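Lipoprotein (Colwellia psychrerythraea, PDB 3O0Y) is a putative lipoprotein of unknown function, in a family grouped with the metallopeptidases, so that an activity of that kind is possible but unproven. Local coordinates at residues K39-A50 / D59-F70; S49-Q57 / S406-P414. One frame throughout, in Å; residues are numbered along the deposited sequence.

Contact 1 (K39-A50 / D59-F70); sequences KQSLFKQRALSA and DIGQVISSDMEF
At the N-terminus of helix 47-53, E69 comes in from the loop after helix 57-60 and meets the L48 amide in the first turn, just past the N-cap residue R46. E69 OE2 accepts the amide of L48 at 3.0 Å, but the N-H comes from above the carboxylate plane, 36° out of it, along a bond bent to 133°. The same oxygen rests 3.3 Å from L48 CB and takes a water shared with S49 OG, while OE1 holds the hydroxyl of Y71. With CG anti to the carbonyl carbon (chi1 -64°) and the chain extended beyond it, the carboxylate is carried to the helix start. The amides of the first turn would probably steady its negative charge. With an alanine in place of E69, the L48 amide would probably lose its acceptor and the Y71 hydroxyl its mate. The A47 amide instead binds a water that also reaches K44 O and M68 O. R46 crosses E69; its NH1 donates to Q45 O at 2.9 Å, and NH2 forms a salt bridge with E76. The remaining grip is apolar: I64 CD1 meets A50 CB at 3.7 Å. I60 presses CD1 on F43 CB (3.4 Å) while its CG2 lies alongside K44 CG. The arrangement is that of two consecutive helices, 27-44 and 47-53, joined by a short turn, with the following loop folded back over the junction and a carboxylate at the N-terminus of the second.

Contact 2 (S49-Q57 / S406-P414); sequences SATMYGLSQ and SPAVDGSKP
Two successive carbonyls near the C-terminal end of helix 47-53, those of M52 and Y53, find their donors in a loop some 350 residues further along the chain. K413 NZ reaches M52 O at 2.7 Å, lying in the carbonyl plane on a lone pair, while the backbone amide of V409 gives Y53 O a nearly straight bond of 2.9 Å (163°). The lysine chain leaves with CG anti to the backbone N (chi1 168°) and bends at chi3 to bring its ammonium down on the helix end, where the positive charge would probably suit the carbonyls at the helix C-terminus; D155 forms a salt bridge with the same NZ. The helix closes in a Schellman motif, G54 taking positive phi, and a side chain on G54 would crowd A408 CB. Past this turn L55 CD2 meets V409 CG2 at 4.1 Å, and F459 packs on both residues. Y53 offers its ring edge to S406, CE1 standing 3.9 Å from OG, and a water joins that OG to the Y53 hydroxyl. S406 OG itself donates to P407 O at 2.8 Å, on a lone pair. The loop runs between strands 402-405 and 416-419 and bends through a type I turn from A408 to G411. Just beyond V409, D410 OD1 accepts from S412 N at 2.8 Å, an Asx turn, and also from S412 OG at 2.6 Å.

Helix 47-53 serves both contacts, and S49 and A50 belong to each: contact 1 holds its beginning with an acidic side chain, contact 2 its end with an ammonium and a backbone amide, opposite charges that would probably suit the opposite ends of the helix dipole. Neither is deep core. Contact 1, the more peripheral, binds neighbours in sequence, buries 795 Å², and mixes aliphatic packing with bridging waters. Contact 2 lies nearer the centre of the chain and buries 289 Å², yet it ties the N-terminal helices to a loop of the small mixed sheet. The two meet chiefly round L55, whose CD1 packs on I60 CD1 at 3.8 Å and on F43 CE1 at 3.9 Å.

Contact 1 (K39-A50 / D59-F70)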
# COMPACT_ATOMS: atom_id res chain seq x y z
N LYS A 39 4.39 -3.23 19.60
CA LYS A 39 5.09 -3.95 18.55
C LYS A 39 4.93 -5.47 18.67
O LYS A 39 4.57 -6.13 17.69
CB LYS A 39 6.55 -3.57 18.65
CG LYS A 39 7.41 -4.44 17.75
CD LYS A 39 8.84 -4.05 17.96
CE LYS A 39 9.70 -4.99 18.55
NZ LYS A 39 11.21 -4.74 18.24
N GLN A 40 5.20 -6.02 19.86
CA GLN A 40 5.28 -7.48 20.04
C GLN A 40 3.89 -8.12 19.95
O GLN A 40 3.73 -9.18 19.33
CB GLN A 40 6.03 -7.82 21.33
CG GLN A 40 7.48 -7.34 21.27
CD GLN A 40 8.37 -7.85 22.35
OE1 GLN A 40 7.94 -8.08 23.48
NE2 GLN A 40 9.66 -7.98 22.03
N SER A 41 2.91 -7.44 20.46
CA SER A 41 1.56 -7.98 20.45
C SER A 41 0.96 -7.97 19.04
O SER A 41 0.27 -8.93 18.65
CB SER A 41 0.64 -7.22 21.37
OG SER A 41 0.96 -7.57 22.69
N LEU A 42 1.16 -6.89 18.31
CA LEU A 42 0.62 -6.80 16.95
C LEU A 42 1.28 -7.90 16.12
O LEU A 42 0.58 -8.66 15.43
CB LEU A 42 0.93 -5.44 16.34
CG LEU A 42 0.44 -5.22 14.92
CD1 LEU A 42 -1.09 -5.45 14.75
CD2 LEU A 42 0.95 -3.84 14.39
N PHE A 43 2.61 -7.93 16.14
CA PHE A 43 3.30 -8.88 15.27
C PHE A 43 3.16 -10.37 15.66
O PHE A 43 3.18 -11.21 14.77
CB PHE A 43 4.75 -8.52 15.12
CG PHE A 43 4.97 -7.41 14.17
CD1 PHE A 43 5.41 -6.18 14.61
CD2 PHE A 43 4.72 -7.60 12.81
CE1 PHE A 43 5.62 -5.14 13.69
CE2 PHE A 43 5.00 -6.63 11.91
CZ PHE A 43 5.43 -5.38 12.34
N LYS A 44 3.01 -10.68 16.94
CA LYS A 44 2.66 -12.06 17.31
C LYS A 44 1.37 -12.52 16.67
O LYS A 44 1.20 -13.69 16.37
CB LYS A 44 2.45 -12.20 18.83
CG LYS A 44 3.63 -12.10 19.73
CD LYS A 44 3.01 -11.95 21.23
CE LYS A 44 3.97 -11.26 22.27
NZ LYS A 44 3.30 -10.34 23.32
N GLN A 45 0.42 -11.62 16.54
CA GLN A 45 -0.88 -11.90 15.95
C GLN A 45 -0.96 -11.66 14.44
O GLN A 45 -1.99 -11.87 13.80
CB GLN A 45 -1.93 -11.09 16.68
CG GLN A 45 -1.97 -11.50 18.14
CD GLN A 45 -2.95 -10.75 18.94
OE1 GLN A 45 -2.56 -9.92 19.78
NE2 GLN A 45 -4.21 -11.04 18.75
N ARG A 46 0.15 -11.14 13.89
CA ARG A 46 0.28 -10.88 12.47
C ARG A 46 1.62 -11.40 12.02
O ARG A 46 2.49 -10.66 11.49
CB ARG A 46 0.13 -9.38 12.15
CG ARG A 46 -1.24 -8.86 12.40
CD ARG A 46 -2.24 -9.35 11.39
NE ARG A 46 -3.57 -8.78 11.52
CZ ARG A 46 -4.56 -9.32 12.24
NH1 ARG A 46 -4.35 -10.40 12.99
NH2 ARG A 46 -5.76 -8.77 12.24
N ALA A 47 1.81 -12.72 12.22
CA ALA A 47 3.15 -13.32 12.03
C ALA A 47 3.64 -13.26 10.57
O ALA A 47 4.84 -13.19 10.32
CB ALA A 47 3.18 -14.77 12.55
N LEU A 48 2.72 -13.21 9.60
CA LEU A 48 3.13 -13.03 8.19
C LEU A 48 3.64 -11.63 7.90
O LEU A 48 4.62 -11.47 7.17
CB LEU A 48 1.97 -13.36 7.25
CG LEU A 48 2.02 -14.89 7.31
CD1 LEU A 48 0.91 -15.63 7.94
CD2 LEU A 48 2.86 -15.56 6.28
N SER A 49 3.07 -10.60 8.52
CA SER A 49 3.70 -9.27 8.50
C SER A 49 5.10 -9.25 9.13
O SER A 49 6.02 -8.61 8.62
CB SER A 49 2.76 -8.22 9.16
OG SER A 49 1.66 -8.00 8.28
N ALA A 50 5.28 -9.97 10.24
CA ALA A 50 6.57 -10.11 10.86
C ALA A 50 7.53 -10.68 9.83
O ALA A 50 8.63 -10.16 9.61
CB ALA A 50 6.50 -11.06 12.10
N ASP A 59 13.19 -9.65 17.88
CA ASP A 59 12.27 -8.50 17.68
C ASP A 59 10.94 -8.66 18.42
O ASP A 59 10.40 -7.69 18.94
CB ASP A 59 12.01 -8.32 16.17
CG ASP A 59 13.29 -8.25 15.36
OD1 ASP A 59 14.02 -7.24 15.52
OD2 ASP A 59 13.57 -9.16 14.54
N ILE A 60 10.39 -9.88 18.45
CA ILE A 60 9.02 -10.16 18.85
C ILE A 60 8.92 -10.72 20.27
O ILE A 60 7.87 -10.62 20.89
CB ILE A 60 8.35 -11.13 17.86
CG1 ILE A 60 8.40 -10.58 16.42
CG2 ILE A 60 6.87 -11.41 18.20
CD1 ILE A 60 7.90 -9.15 16.30
N GLY A 61 10.01 -11.31 20.77
CA GLY A 61 10.05 -11.93 22.09
C GLY A 61 9.64 -13.40 22.05
O GLY A 61 9.56 -14.08 23.08
N GLN A 62 9.36 -13.92 20.87
CA GLN A 62 9.07 -15.34 20.72
C GLN A 62 9.22 -15.71 19.23
O GLN A 62 9.18 -14.86 18.37
CB GLN A 62 7.67 -15.68 21.21
CG GLN A 62 6.55 -15.15 20.34
CD GLN A 62 5.19 -15.24 21.02
OE1 GLN A 62 4.36 -16.06 20.66
NE2 GLN A 62 4.95 -14.37 22.03
N VAL A 63 9.33 -17.00 18.95
CA VAL A 63 9.54 -17.46 17.55
C VAL A 63 8.20 -17.41 16.87
O VAL A 63 7.20 -17.89 17.42
CB VAL A 63 10.09 -18.90 17.51
CG1 VAL A 63 10.17 -19.42 16.06
CG2 VAL A 63 11.46 -18.94 18.17
N ILE A 64 8.16 -16.76 15.72
CA ILE A 64 6.92 -16.72 14.95
C ILE A 64 7.01 -17.28 13.55
O ILE A 64 6.03 -17.19 12.79
CB ILE A 64 6.33 -15.24 14.87
CG1 ILE A 64 7.36 -14.22 14.36
CG2 ILE A 64 5.88 -14.86 16.27
CD1 ILE A 64 7.88 -14.36 12.91
N SER A 65 8.18 -17.83 13.21
CA SER A 65 8.53 -18.18 11.85
C SER A 65 7.67 -19.28 11.22
O SER A 65 7.61 -19.38 9.99
CB SER A 65 10.02 -18.53 11.74
OG SER A 65 10.36 -19.44 12.76
N SER A 66 7.00 -20.09 12.03
CA SER A 66 6.04 -21.02 11.48
C SER A 66 4.65 -20.80 12.03
O SER A 66 3.78 -21.66 11.90
CB SER A 66 6.47 -22.46 11.74
OG SER A 66 6.53 -22.76 13.10
N ASP A 67 4.40 -19.62 12.56
CA ASP A 67 3.06 -19.31 13.03
C ASP A 67 2.18 -18.81 11.89
O ASP A 67 2.63 -18.25 10.87
CB ASP A 67 3.10 -18.24 14.13
CG ASP A 67 3.63 -18.77 15.49
OD1 ASP A 67 4.10 -19.93 15.60
OD2 ASP A 67 3.56 -17.99 16.48
N MET A 68 0.89 -18.98 12.12
CA MET A 68 -0.14 -18.55 11.22
C MET A 68 -0.95 -17.42 11.90
O MET A 68 -0.90 -17.25 13.15
CB MET A 68 -1.07 -19.74 10.87
CG MET A 68 -2.15 -19.43 9.79
SD MET A 68 -1.69 -18.59 8.26
CE MET A 68 -0.17 -19.57 7.77
N GLU A 69 -1.67 -16.64 11.09
CA GLU A 69 -2.59 -15.63 11.59
C GLU A 69 -4.01 -16.22 11.64
O GLU A 69 -4.36 -16.98 10.76
CB GLU A 69 -2.58 -14.46 10.65
CG GLU A 69 -1.23 -13.76 10.57
CD GLU A 69 -1.12 -12.65 9.51
OE1 GLU A 69 -2.06 -12.43 8.68
OE2 GLU A 69 -0.01 -12.01 9.45
N PHE A 70 -4.78 -15.85 12.66
CA PHE A 70 -6.15 -16.26 12.81
C PHE A 70 -7.04 -15.07 13.06
O PHE A 70 -6.65 -14.05 13.69
CB PHE A 70 -6.28 -17.28 13.95
CG PHE A 70 -5.34 -18.46 13.79
CD1 PHE A 70 -5.48 -19.33 12.72
CD2 PHE A 70 -4.29 -18.63 14.66
CE1 PHE A 70 -4.58 -20.41 12.56
CE2 PHE A 70 -3.41 -19.70 14.50
CZ PHE A 70 -3.58 -20.58 13.48
O HOH W 1 13.07 -5.03 16.57
O HOH W 2 0.11 -14.45 13.87
O HOH W 3 1.75 -16.28 16.89
O HOH W 4 -3.46 -14.03 14.77
O HOH W 5 -6.64 -11.52 14.46
O HOH W 6 -0.21 -9.66 8.24

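Contact 2 (S49-Q57 / S406-P414)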
# COMPACT_ATOMS: atom_id res chain seq x y z
N SER A 49 3.07 -10.60 8.52
CA SER A 49 3.70 -9.27 8.50
C SER A 49 5.10 -9.25 9.13
O SER A 49 6.02 -8.61 8.62
CB SER A 49 2.76 -8.22 9.16
OG SER A 49 1.66 -8.00 8.28
N ALA A 50 5.28 -9.97 10.24
CA ALA A 50 6.57 -10.11 10.86
C ALA A 50 7.53 -10.68 9.83
O ALA A 50 8.63 -10.16 9.61
CB ALA A 50 6.50 -11.06 12.10
N THR A 51 7.14 -11.80 9.20
CA THR A 51 7.99 -12.37 8.12
C THR A 51 8.33 -11.36 6.98
O THR A 51 9.48 -11.30 6.52
CB THR A 51 7.31 -13.63 7.54
OG1 THR A 51 7.17 -14.59 8.60
CG2 THR A 51 8.15 -14.19 6.31
N MET A 52 7.34 -10.58 6.55
CA MET A 52 7.50 -9.55 5.51
C MET A 52 8.64 -8.60 5.88
O MET A 52 9.51 -8.27 5.04
CB MET A 52 6.15 -8.79 5.31
CG MET A 52 6.00 -8.01 4.08
SD MET A 52 4.32 -7.23 4.01
CE MET A 52 4.34 -6.26 5.51
N TYR A 53 8.72 -8.21 7.15
CA TYR A 53 9.75 -7.26 7.59
C TYR A 53 11.04 -7.92 8.03
O TYR A 53 12.09 -7.25 8.24
CB TYR A 53 9.20 -6.43 8.73
CG TYR A 53 8.37 -5.34 8.25
CD1 TYR A 53 8.94 -4.37 7.44
CD2 TYR A 53 7.06 -5.25 8.57
CE1 TYR A 53 8.26 -3.35 6.98
CE2 TYR A 53 6.29 -4.17 8.05
CZ TYR A 53 6.94 -3.26 7.23
OH TYR A 53 6.38 -2.13 6.64
N GLY A 54 11.04 -9.24 8.01
CA GLY A 54 12.20 -10.01 8.39
C GLY A 54 12.45 -10.07 9.88
O GLY A 54 13.62 -10.18 10.31
N LEU A 55 11.39 -9.96 10.68
CA LEU A 55 11.50 -9.95 12.11
C LEU A 55 11.59 -11.37 12.65
O LEU A 55 11.06 -12.32 12.03
CB LEU A 55 10.31 -9.28 12.75
CG LEU A 55 10.06 -7.84 12.28
CD1 LEU A 55 8.90 -7.27 13.11
CD2 LEU A 55 11.42 -7.00 12.29
N SER A 56 12.25 -11.51 13.81
CA SER A 56 12.45 -12.82 14.44
C SER A 56 12.28 -12.72 15.96
O SER A 56 11.77 -11.70 16.49
CB SER A 56 13.80 -13.41 13.97
OG SER A 56 14.85 -12.55 14.34
N GLN A 57 12.60 -13.79 16.69
CA GLN A 57 12.50 -13.81 18.15
C GLN A 57 13.15 -12.62 18.86
O GLN A 57 12.54 -12.06 19.75
CB GLN A 57 13.11 -15.15 18.64
CG GLN A 57 13.11 -15.41 20.16
CD GLN A 57 13.53 -16.85 20.47
OE1 GLN A 57 14.30 -17.48 19.73
NE2 GLN A 57 12.94 -17.42 21.52
N SER A 406 8.67 -2.89 0.60
CA SER A 406 9.76 -2.48 1.49
C SER A 406 10.87 -3.52 1.62
O SER A 406 10.63 -4.73 1.49
CB SER A 406 9.17 -2.22 2.85
OG SER A 406 10.22 -2.06 3.86
N PRO A 407 12.09 -3.06 1.86
CA PRO A 407 13.11 -4.04 2.28
C PRO A 407 12.77 -4.70 3.64
O PRO A 407 12.00 -4.18 4.42
CB PRO A 407 14.35 -3.20 2.46
CG PRO A 407 13.99 -1.78 2.00
CD PRO A 407 12.51 -1.69 2.13
N ALA A 408 13.36 -5.85 3.90
CA ALA A 408 13.41 -6.36 5.26
C ALA A 408 14.28 -5.40 6.07
O ALA A 408 15.22 -4.80 5.51
CB ALA A 408 14.07 -7.78 5.20
N VAL A 409 13.98 -5.24 7.36
CA VAL A 409 14.70 -4.29 8.20
C VAL A 409 16.19 -4.50 8.08
O VAL A 409 16.97 -3.57 7.91
CB VAL A 409 14.24 -4.30 9.64
CG1 VAL A 409 14.96 -3.20 10.44
CG2 VAL A 409 12.79 -4.11 9.68
N ASP A 410 16.63 -5.77 8.02
CA ASP A 410 18.09 -6.04 7.96
C ASP A 410 18.72 -5.97 6.61
O ASP A 410 19.91 -6.13 6.50
CB ASP A 410 18.44 -7.41 8.60
CG ASP A 410 17.91 -8.60 7.82
OD1 ASP A 410 17.52 -8.43 6.61
OD2 ASP A 410 17.90 -9.71 8.44
N GLY A 411 17.97 -5.69 5.57
CA GLY A 411 18.62 -5.46 4.32
C GLY A 411 18.83 -6.75 3.49
O GLY A 411 19.16 -6.69 2.29
N SER A 412 18.56 -7.89 4.10
CA SER A 412 18.76 -9.17 3.42
C SER A 412 17.84 -9.39 2.21
O SER A 412 18.18 -10.12 1.26
CB SER A 412 18.59 -10.30 4.43
OG SER A 412 17.25 -10.36 4.89
N LYS A 413 16.67 -8.79 2.23
CA LYS A 413 15.79 -8.78 1.04
C LYS A 413 15.62 -7.28 0.72
O LYS A 413 15.33 -6.52 1.66
CB LYS A 413 14.48 -9.46 1.40
CG LYS A 413 13.35 -9.29 0.38
CD LYS A 413 11.96 -9.55 0.95
CE LYS A 413 11.49 -8.35 1.78
NZ LYS A 413 10.21 -8.68 2.47
N PRO A 414 15.84 -6.85 -0.55
CA PRO A 414 15.95 -5.45 -0.95
C PRO A 414 14.59 -4.83 -1.07
O PRO A 414 13.59 -5.57 -1.15
CB PRO A 414 16.62 -5.54 -2.35
CG PRO A 414 16.12 -6.86 -2.85
CD PRO A 414 16.24 -7.75 -1.67
O HOH W 7 11.38 -10.47 4.37
O HOH W 8 15.09 -8.03 8.94
O HOH W 9 8.66 -0.27 5.86
O HOH W 10 15.53 -11.01 7.95